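Local atomic coordinates of hypothetical protein (Staphylococcus aureus subsp. aureus, PDB entry 2IL5), a protein that is of unknown function but belongs to the family of Activator of Hsp90 ATPase homolog 1-like proteins, whose helix-grip fold probably encloses a ligand-binding cavity. Residues E31-K36 against V90-G95; E27-A32 against D159-V164. All coordinates share one frame; numbering follows the deposited sequence.

Contact 1: residues E31-K36 against V90-G95; sequences EAWTKK and VKMTIG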
loop_
_atom_site.group_PDB
_atom_site.type_symbol
_atom_site.label_atom_id
_atom_site.label_comp_id
_atom_site.label_asym_id
_atom_site.label_seq_id
_atom_site.Cartn_x
_atom_site.Cartn_y
_atom_site.Cartn_z
ATOM N N GLU A 31 -0.528 -4.730 -12.940
ATOM C CA GLU A 31 -0.493 -3.422 -13.580
ATOM C C GLU A 31 -0.959 -2.269 -12.662
ATOM O O GLU A 31 -0.352 -1.182 -12.671
ATOM C CB GLU A 31 -1.333 -3.450 -14.859
ATOM C CG GLU A 31 -1.144 -2.232 -15.780
ATOM C CD GLU A 31 -1.926 -2.329 -17.125
ATOM O OE1 GLU A 31 -3.167 -2.501 -17.134
ATOM O OE2 GLU A 31 -1.280 -2.205 -18.181
ATOM N N ALA A 32 -2.026 -2.496 -11.887
ATOM C CA ALA A 32 -2.561 -1.480 -10.951
ATOM C C ALA A 32 -1.499 -0.923 -10.006
ATOM O O ALA A 32 -1.564 0.254 -9.627
ATOM C CB ALA A 32 -3.725 -2.059 -10.155
ATOM N N TRP A 33 -0.510 -1.781 -9.680
ATOM C CA TRP A 33 0.531 -1.556 -8.681
ATOM C C TRP A 33 1.765 -0.932 -9.280
ATOM O O TRP A 33 2.642 -0.485 -8.549
ATOM C CB TRP A 33 0.957 -2.878 -7.985
ATOM C CG TRP A 33 -0.018 -3.354 -6.891
ATOM C CD1 TRP A 33 -1.169 -4.108 -7.068
ATOM C CD2 TRP A 33 0.092 -3.123 -5.477
ATOM N NE1 TRP A 33 -1.768 -4.355 -5.845
ATOM C CE2 TRP A 33 -1.022 -3.758 -4.856
ATOM C CE3 TRP A 33 1.015 -2.437 -4.666
ATOM C CZ2 TRP A 33 -1.224 -3.729 -3.448
ATOM C CZ3 TRP A 33 0.797 -2.398 -3.257
ATOM C CH2 TRP A 33 -0.307 -3.030 -2.677
ATOM N N THR A 34 1.838 -0.921 -10.607
ATOM C CA THR A 34 3.120 -0.659 -11.268
ATOM C C THR A 34 2.996 0.312 -12.403
ATOM O O THR A 34 3.983 0.628 -13.073
ATOM C CB THR A 34 3.809 -1.966 -11.776
ATOM O OG1 THR A 34 2.916 -2.662 -12.629
ATOM C CG2 THR A 34 4.240 -2.861 -10.599
ATOM N N LYS A 35 1.775 0.782 -12.614
ATOM C CA LYS A 35 1.527 1.848 -13.555
ATOM C C LYS A 35 1.076 3.141 -12.912
ATOM O O LYS A 35 0.010 3.204 -12.288
ATOM C CB LYS A 35 0.524 1.406 -14.617
ATOM C CG LYS A 35 1.166 1.257 -15.982
ATOM C CD LYS A 35 1.702 2.645 -16.447
ATOM C CE LYS A 35 0.560 3.676 -16.671
ATOM N NZ LYS A 35 0.983 5.121 -16.573
ATOM N N LYS A 36 1.890 4.176 -13.113
ATOM C CA LYS A 36 1.674 5.539 -12.597
ATOM C C LYS A 36 0.250 6.099 -12.701
ATOM O O LYS A 36 -0.318 6.588 -11.721
ATOM C CB LYS A 36 2.610 6.491 -13.327
ATOM C CG LYS A 36 3.087 7.635 -12.497
ATOM C CD LYS A 36 3.193 8.877 -13.312
ATOM C CE LYS A 36 4.240 8.748 -14.375
ATOM N NZ LYS A 36 3.942 9.690 -15.459
ATOM N N VAL A 90 5.324 -7.791 -6.054
ATOM C CA VAL A 90 5.856 -6.481 -5.732
ATOM C C VAL A 90 6.270 -6.424 -4.233
ATOM O O VAL A 90 5.474 -6.742 -3.343
ATOM C CB VAL A 90 4.826 -5.328 -6.055
ATOM C CG1 VAL A 90 5.416 -3.968 -5.700
ATOM C CG2 VAL A 90 4.400 -5.341 -7.509
ATOM N N LYS A 91 7.535 -6.088 -3.994
ATOM C CA LYS A 91 8.046 -5.649 -2.687
ATOM C C LYS A 91 8.449 -4.178 -2.798
ATOM O O LYS A 91 9.259 -3.794 -3.654
ATOM C CB LYS A 91 9.232 -6.477 -2.228
ATOM C CG LYS A 91 9.756 -6.165 -0.818
ATOM C CD LYS A 91 10.975 -7.123 -0.535
ATOM C CE LYS A 91 11.750 -6.850 0.759
ATOM N NZ LYS A 91 10.794 -6.390 1.868
HETATM N N MSE A 92 7.843 -3.355 -1.953
HETATM C CA MSE A 92 8.098 -1.952 -1.959
HETATM C C MSE A 92 8.140 -1.418 -0.521
HETATM O O MSE A 92 7.684 -2.097 0.426
HETATM C CB MSE A 92 7.063 -1.219 -2.838
HETATM C CG MSE A 92 5.643 -1.293 -2.361
HETATM SE SE MSE A 92 4.341 -0.706 -3.620
HETATM C CE MSE A 92 4.932 1.134 -3.747
ATOM N N THR A 93 8.741 -0.235 -0.363
ATOM C CA THR A 93 8.666 0.512 0.882
ATOM C C THR A 93 7.648 1.676 0.850
ATOM O O THR A 93 7.322 2.267 -0.219
ATOM C CB THR A 93 10.012 1.074 1.362
ATOM O OG1 THR A 93 10.333 2.263 0.640
ATOM C CG2 THR A 93 11.134 0.067 1.250
ATOM N N ILE A 94 7.122 1.931 2.044
ATOM C CA ILE A 94 6.406 3.166 2.403
ATOM C C ILE A 94 7.352 3.862 3.366
ATOM O O ILE A 94 7.628 3.375 4.448
ATOM C CB ILE A 94 5.098 2.883 3.101
ATOM C CG1 ILE A 94 4.138 2.193 2.153
ATOM C CG2 ILE A 94 4.443 4.204 3.560
ATOM C CD1 ILE A 94 3.177 3.191 1.427
ATOM N N GLY A 95 7.935 4.965 2.933
ATOM C CA GLY A 95 9.052 5.532 3.671
ATOM C C GLY A 95 10.339 5.359 2.913
ATOM O O GLY A 95 10.580 4.357 2.241
#
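Trp33 and Thr34, in the turn that follows Glu31 and Ala32, meet Val90 and Met92 of strand 89-94 through apolar side chains. Trp33 is the one to follow outward. Its CB lies 4.3 Å from Val90 CG2, a loose methyl contact at the root of the side chain. With CG anti to the carbonyl carbon (chi1 -79°), the indole brings its six-membered ring to Met92. There CE3 and CZ3 share the selenium: Met92 SE, a selenomethionine atom, sits 3.9 Å from Trp33 CE3 and equally far from CZ3. The selenium lies in the plane of the ring, 85° off its normal, so it addresses the C-H edge and not the pi face. Met92 comes at about a right angle to the indole, its chain bent at the last torsion (-63°).

Beside this, Thr34 turns its methyl to the strand, CG2 standing 4.0 Å from Val90 CG2. The hydroxyl looks back to helix 26-32, where OG1 is hydrogen-bonded to the carbonyl oxygen of Tyr30. Further packing surrounds the indole, as Trp42 and Phe110 both meet it edge-to-face and Phe158 of helix 136-166 touches it as well.

This is a Met-aromatic contact of the in-plane, edge-on kind, joining the residues that follow Ala32 to the antiparallel sheet inside a helix-grip fold of the Bet v 1-like type.

Contact 2: residues E27-A32 against D159-V164; sequences ELVYEA and DKMYHV
Met161 extends from helix 136-166 with CG anti to its backbone N (chi1 -176°) and chi2 also extended, then bends at chi3 (75°), which sends its methyl off toward Val29 while the shaft stays against Ala32. Val29, for its part, has CG1 anti to the backbone N (chi1 -174°), and this is the branch that the methyl finds. The selenomethionine therefore touches two residues of helix 26-32, Ala32 and Val29. Its CG rests on Ala32 CB at 3.6 Å, SE follows at 4.1 Å from the same CB, and CE reaches Val29 CG1 at 4.1 Å, the side chains of Val29 and Met161 crossing at about a right angle.

The small side chain of Ala32 allows a close approach here: Ala32 CA and Met161 CA are 7.0 Å apart, against 8.4 Å between Val29 CA and Tyr162 CA. All three touching residues are buried, and the joint is purely apolar.

Met161 further touches Trp42. Helix 26-32 and the long C-terminal helix 136-166 thus meet over the antiparallel sheet, with Val29 and Met161 both packing on Tyr22 of strand 12-22 and Met120 of strand 118-128.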
loop_
_atom_site.group_PDB
_atom_site.type_symbol
_atom_site.label_atom_id
_atom_site.label_comp_id
_atom_site.label_asym_id
_atom_site.label_seq_id
_atom_site.Cartn_x
_atom_site.Cartn_y
_atom_site.Cartn_z
ATOM N N GLU A 27 -1.960 -10.197 -14.405
ATOM C CA GLU A 27 -1.509 -9.071 -15.198
ATOM C C GLU A 27 -2.270 -7.755 -15.007
ATOM O O GLU A 27 -1.655 -6.690 -15.011
ATOM C CB GLU A 27 -1.575 -9.437 -16.675
ATOM C CG GLU A 27 -1.764 -8.223 -17.568
ATOM C CD GLU A 27 -1.479 -8.493 -19.008
ATOM O OE1 GLU A 27 -2.086 -9.430 -19.576
ATOM O OE2 GLU A 27 -0.661 -7.745 -19.576
ATOM N N LEU A 28 -3.603 -7.823 -14.933
ATOM C CA LEU A 28 -4.424 -6.611 -14.718
ATOM C C LEU A 28 -4.275 -6.063 -13.299
ATOM O O LEU A 28 -4.174 -4.854 -13.118
ATOM C CB LEU A 28 -5.894 -6.824 -15.079
ATOM C CG LEU A 28 -6.233 -6.826 -16.586
ATOM C CD1 LEU A 28 -7.707 -7.050 -16.749
ATOM C CD2 LEU A 28 -5.802 -5.547 -17.345
ATOM N N VAL A 29 -4.249 -6.954 -12.307
ATOM C CA VAL A 29 -3.984 -6.549 -10.928
ATOM C C VAL A 29 -2.548 -6.045 -10.711
ATOM O O VAL A 29 -2.344 -5.039 -10.025
ATOM C CB VAL A 29 -4.342 -7.655 -9.915
ATOM C CG1 VAL A 29 -4.175 -7.123 -8.487
ATOM C CG2 VAL A 29 -5.797 -8.095 -10.148
ATOM N N TYR A 30 -1.569 -6.725 -11.306
ATOM C CA TYR A 30 -0.158 -6.346 -11.179
ATOM C C TYR A 30 0.056 -4.971 -11.775
ATOM O O TYR A 30 0.745 -4.153 -11.201
ATOM C CB TYR A 30 0.754 -7.390 -11.840
ATOM C CG TYR A 30 2.246 -7.068 -11.808
ATOM C CD1 TYR A 30 2.882 -6.450 -12.912
ATOM C CD2 TYR A 30 3.036 -7.409 -10.693
ATOM C CE1 TYR A 30 4.244 -6.144 -12.888
ATOM C CE2 TYR A 30 4.394 -7.108 -10.651
ATOM C CZ TYR A 30 5.002 -6.482 -11.741
ATOM O OH TYR A 30 6.372 -6.218 -11.693
ATOM N N GLU A 31 -0.528 -4.730 -12.940
ATOM C CA GLU A 31 -0.493 -3.422 -13.580
ATOM C C GLU A 31 -0.959 -2.269 -12.662
ATOM O O GLU A 31 -0.352 -1.182 -12.671
ATOM C CB GLU A 31 -1.333 -3.450 -14.859
ATOM C CG GLU A 31 -1.144 -2.232 -15.780
ATOM C CD GLU A 31 -1.926 -2.329 -17.125
ATOM O OE1 GLU A 31 -3.167 -2.501 -17.134
ATOM O OE2 GLU A 31 -1.280 -2.205 -18.181
ATOM N N ALA A 32 -2.026 -2.496 -11.887
ATOM C CA ALA A 32 -2.561 -1.480 -10.951
ATOM C C ALA A 32 -1.499 -0.923 -10.006
ATOM O O ALA A 32 -1.564 0.254 -9.627
ATOM C CB ALA A 32 -3.725 -2.059 -10.155
ATOM N N ASP A 159 -10.381 -1.565 -2.648
ATOM C CA ASP A 159 -11.647 -1.577 -3.324
ATOM C C ASP A 159 -11.795 -0.393 -4.316
ATOM O O ASP A 159 -12.399 -0.518 -5.376
ATOM C CB ASP A 159 -12.846 -2.060 -2.457
ATOM C CG ASP A 159 -13.281 -1.099 -1.383
ATOM O OD1 ASP A 159 -13.321 0.133 -1.599
ATOM O OD2 ASP A 159 -13.701 -1.604 -0.314
ATOM N N LYS A 160 -11.088 0.691 -4.018
ATOM C CA LYS A 160 -10.789 1.699 -5.018
ATOM C C LYS A 160 -9.948 1.175 -6.200
ATOM O O LYS A 160 -10.279 1.406 -7.351
ATOM C CB LYS A 160 -10.098 2.856 -4.349
ATOM C CG LYS A 160 -9.877 4.023 -5.240
ATOM C CD LYS A 160 -10.404 5.271 -4.583
ATOM C CE LYS A 160 -9.485 5.901 -3.554
ATOM N NZ LYS A 160 -10.266 7.143 -3.114
HETATM N N MSE A 161 -8.848 0.494 -5.916
HETATM C CA MSE A 161 -8.093 -0.194 -6.938
HETATM C C MSE A 161 -8.984 -1.115 -7.806
HETATM O O MSE A 161 -8.792 -1.200 -9.014
HETATM C CB MSE A 161 -6.939 -1.000 -6.312
HETATM C CG MSE A 161 -6.015 -1.707 -7.342
HETATM SE SE MSE A 161 -5.114 -3.218 -6.495
HETATM C CE MSE A 161 -6.542 -4.523 -6.399
ATOM N N TYR A 162 -9.929 -1.811 -7.183
ATOM C CA TYR A 162 -10.816 -2.710 -7.897
ATOM C C TYR A 162 -11.657 -2.007 -9.014
ATOM O O TYR A 162 -11.751 -2.527 -10.123
ATOM C CB TYR A 162 -11.715 -3.489 -6.920
ATOM C CG TYR A 162 -12.761 -4.341 -7.626
ATOM C CD1 TYR A 162 -12.527 -5.693 -7.898
ATOM C CD2 TYR A 162 -13.976 -3.784 -8.055
ATOM C CE1 TYR A 162 -13.490 -6.475 -8.567
ATOM C CE2 TYR A 162 -14.923 -4.552 -8.719
ATOM C CZ TYR A 162 -14.669 -5.896 -8.971
ATOM O OH TYR A 162 -15.616 -6.653 -9.630
ATOM N N HIS A 163 -12.244 -0.847 -8.702
ATOM C CA HIS A 163 -13.012 -0.059 -9.662
ATOM C C HIS A 163 -12.149 0.590 -10.722
ATOM O O HIS A 163 -12.566 0.683 -11.855
ATOM C CB HIS A 163 -13.860 0.987 -8.962
ATOM C CG HIS A 163 -14.917 0.403 -8.083
ATOM N ND1 HIS A 163 -16.162 0.038 -8.556
ATOM C CD2 HIS A 163 -14.912 0.107 -6.762
ATOM C CE1 HIS A 163 -16.884 -0.446 -7.558
ATOM N NE2 HIS A 163 -16.145 -0.419 -6.459
ATOM N N VAL A 164 -10.937 1.007 -10.378
ATOM C CA VAL A 164 -10.004 1.524 -11.375
ATOM C C VAL A 164 -9.708 0.423 -12.397
ATOM O O VAL A 164 -9.619 0.694 -13.596
ATOM C CB VAL A 164 -8.685 2.004 -10.727
ATOM C CG1 VAL A 164 -7.563 2.196 -11.794
ATOM C CG2 VAL A 164 -8.913 3.269 -9.884
#

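Both first segments start on helix 26-32 and share Glu31 and Ala32, and the centres of the two contacts are 12 Å apart. Along the chain the helix comes first, strand 89-94 of contact 1 follows, and helix 136-166 of contact 2 comes near the C-terminus. Contact 1 is made by Trp33 and Thr34, which follow the shared residues, and contact 2 by Val29 and Ala32. The two adjoin: Trp33 NE1 lies 3.6 Å from Met161 SE, and Tyr30 CE2 lies 3.6 Å from Val90 CG2. Together they form a continuous packed region between the sheet, helix 26-32 and the C-terminal helix, consistent with the Bet v 1-like fold.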